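Serine protease inhibitor 4, isoform B (PDB 4P0F) probably inhibits serine- and cysteine-type endopeptidases as a serpin. Local coordinates at residues M201-E206 with A268-R273. Sequence-based numbering, arbitrary orientation.
Sequences MMSLKE and ALKLPR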
loop_
_atom_site.group_PDB
_atom_site.type_symbol
_atom_site.label_atom_id
_atom_site.label_comp_id
_atom_site.label_asym_id
_atom_site.label_seq_id
_atom_site.Cartn_x
_atom_site.Cartn_y
_atom_site.Cartn_z
ATOM N N MET A 201 9.870 9.980 -21.966
ATOM C CA MET A 201 9.374 8.647 -22.292
ATOM C C MET A 201 10.530 7.698 -22.539
ATOM O O MET A 201 11.359 7.928 -23.424
ATOM C CB MET A 201 8.478 8.676 -23.534
ATOM C CG MET A 201 7.186 9.388 -23.323
ATOM S SD MET A 201 6.071 8.385 -22.324
ATOM C CE MET A 201 4.588 9.374 -22.470
ATOM N N MET A 202 10.568 6.630 -21.755
ATOM C CA MET A 202 11.577 5.597 -21.884
ATOM C C MET A 202 11.110 4.594 -22.914
ATOM O O MET A 202 9.931 4.249 -22.944
ATOM C CB MET A 202 11.813 4.924 -20.534
ATOM C CG MET A 202 11.948 5.926 -19.408
ATOM S SD MET A 202 12.339 5.212 -17.811
ATOM C CE MET A 202 10.859 4.264 -17.449
ATOM N N SER A 203 12.038 4.120 -23.739
ATOM C CA SER A 203 11.723 3.219 -24.849
ATOM C C SER A 203 12.517 1.929 -24.761
ATOM O O SER A 203 13.733 1.960 -24.577
ATOM C CB SER A 203 12.036 3.874 -26.211
ATOM O OG SER A 203 11.193 4.975 -26.489
ATOM N N LEU A 204 11.850 0.804 -24.986
ATOM C CA LEU A 204 12.521 -0.481 -24.924
ATOM C C LEU A 204 11.770 -1.521 -25.739
ATOM O O LEU A 204 10.547 -1.597 -25.666
ATOM C CB LEU A 204 12.638 -0.908 -23.460
ATOM C CG LEU A 204 13.331 -2.203 -23.064
ATOM C CD1 LEU A 204 14.784 -2.203 -23.483
ATOM C CD2 LEU A 204 13.196 -2.376 -21.560
ATOM N N LYS A 205 12.507 -2.299 -26.532
ATOM C CA LYS A 205 11.941 -3.458 -27.217
ATOM C C LYS A 205 12.483 -4.735 -26.590
ATOM O O LYS A 205 13.691 -4.968 -26.574
ATOM C CB LYS A 205 12.250 -3.424 -28.714
ATOM C CG LYS A 205 11.672 -2.213 -29.416
ATOM C CD LYS A 205 11.944 -2.247 -30.915
ATOM C CE LYS A 205 11.437 -0.990 -31.603
ATOM N NZ LYS A 205 12.267 0.200 -31.273
ATOM N N GLU A 206 11.576 -5.557 -26.070
ATOM C CA GLU A 206 11.940 -6.788 -25.383
ATOM C C GLU A 206 10.760 -7.749 -25.431
ATOM O O GLU A 206 9.643 -7.341 -25.758
ATOM C CB GLU A 206 12.317 -6.518 -23.918
ATOM C CG GLU A 206 13.649 -5.834 -23.657
ATOM C CD GLU A 206 14.839 -6.759 -23.796
ATOM O OE1 GLU A 206 14.642 -7.977 -23.990
ATOM O OE2 GLU A 206 15.982 -6.265 -23.697
ATOM N N ALA A 268 7.128 -3.415 -28.195
ATOM C CA ALA A 268 7.769 -2.106 -28.241
ATOM C C ALA A 268 7.097 -1.255 -27.177
ATOM O O ALA A 268 5.935 -0.856 -27.315
ATOM C CB ALA A 268 7.645 -1.471 -29.612
ATOM N N LEU A 269 7.831 -1.024 -26.100
ATOM C CA LEU A 269 7.316 -0.351 -24.920
ATOM C C LEU A 269 7.739 1.104 -24.867
ATOM O O LEU A 269 8.902 1.418 -25.128
ATOM C CB LEU A 269 7.814 -1.075 -23.667
ATOM C CG LEU A 269 7.587 -0.401 -22.313
ATOM C CD1 LEU A 269 6.096 -0.279 -22.007
ATOM C CD2 LEU A 269 8.310 -1.191 -21.228
ATOM N N LYS A 270 6.799 1.988 -24.530
ATOM C CA LYS A 270 7.147 3.347 -24.118
ATOM C C LYS A 270 6.485 3.620 -22.778
ATOM O O LYS A 270 5.284 3.433 -22.617
ATOM C CB LYS A 270 6.736 4.394 -25.161
ATOM C CG LYS A 270 7.548 4.333 -26.443
ATOM C CD LYS A 270 7.005 5.290 -27.487
ATOM C CE LYS A 270 8.127 5.958 -28.258
ATOM N NZ LYS A 270 8.971 5.000 -29.023
ATOM N N LEU A 271 7.287 4.056 -21.815
ATOM C CA LEU A 271 6.827 4.257 -20.442
ATOM C C LEU A 271 7.361 5.577 -19.911
ATOM O O LEU A 271 8.541 5.856 -20.072
ATOM C CB LEU A 271 7.304 3.109 -19.552
ATOM C CG LEU A 271 6.811 3.092 -18.109
ATOM C CD1 LEU A 271 5.315 2.818 -18.078
ATOM C CD2 LEU A 271 7.559 2.030 -17.342
ATOM N N PRO A 272 6.506 6.393 -19.276
ATOM C CA PRO A 272 7.045 7.635 -18.704
ATOM C C PRO A 272 8.008 7.371 -17.558
ATOM O O PRO A 272 7.820 6.431 -16.784
ATOM C CB PRO A 272 5.799 8.375 -18.189
ATOM C CG PRO A 272 4.620 7.663 -18.788
ATOM C CD PRO A 272 5.058 6.259 -19.044
ATOM N N ARG A 273 9.040 8.202 -17.473
ATOM C CA ARG A 273 9.889 8.275 -16.304
ATOM C C ARG A 273 9.160 9.181 -15.310
ATOM O O ARG A 273 9.103 10.395 -15.504
ATOM C CB ARG A 273 11.277 8.823 -16.679
ATOM C CG ARG A 273 12.312 8.805 -15.558
ATOM C CD ARG A 273 13.709 9.240 -16.060
ATOM N NE ARG A 273 13.735 10.648 -16.427
ATOM C CZ ARG A 273 14.460 11.178 -17.406
ATOM N NH1 ARG A 273 15.239 10.425 -18.190
ATOM N NH2 ARG A 273 14.392 12.484 -17.612
#
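Met202 and Leu271 face each other as a hydrogen-bonded pair of two antiparallel strands, and the side chain of Met202, followed from CB to CE, lies against the partner strand. Its CB lies 3.4 Å from Leu271 O, the same oxygen that accepts the bond from Met202 N at 2.7 Å, and CG stays close to that oxygen while also approaching Arg273 CB. SD then passes Arg273 CB at 3.9 Å, the two side chains crossing at about a right angle. A bend at the last torsion (chi3 -66°) turns CE toward the partner strand, where it meets Leu271 CD2 at 4.0 Å and comes similarly near the carbonyl oxygens of Leu271 and Pro272.

Leu271 N donates in return to Met202 O; Leu204 and Leu269 form the second such pair, each donating to the other's carbonyl oxygen. Phe179 packs on Met202, Leu204 and Leu269 on this apolar face. On the other face, Met201 lies alongside Pro272 and points the same way, its SD 3.9 Å from Pro272 CG. Next along, Lys270 NZ reaches Ser203 OG in a weak hydrogen bond of 3.4 Å; the lysine also makes a cation-pi contact with Phe355. Arg273 turns its guanidinium away to a salt bridge with Glu326.

Between the two hydrogen-bonded pairs, Lys270 CA makes a CA-H...O contact with Met202 O, 3.2 Å away. This regular antiparallel ladder is the central pair of serpin beta-sheet C, s3C beside s2C, flanked by strands 185-189 and 352-355.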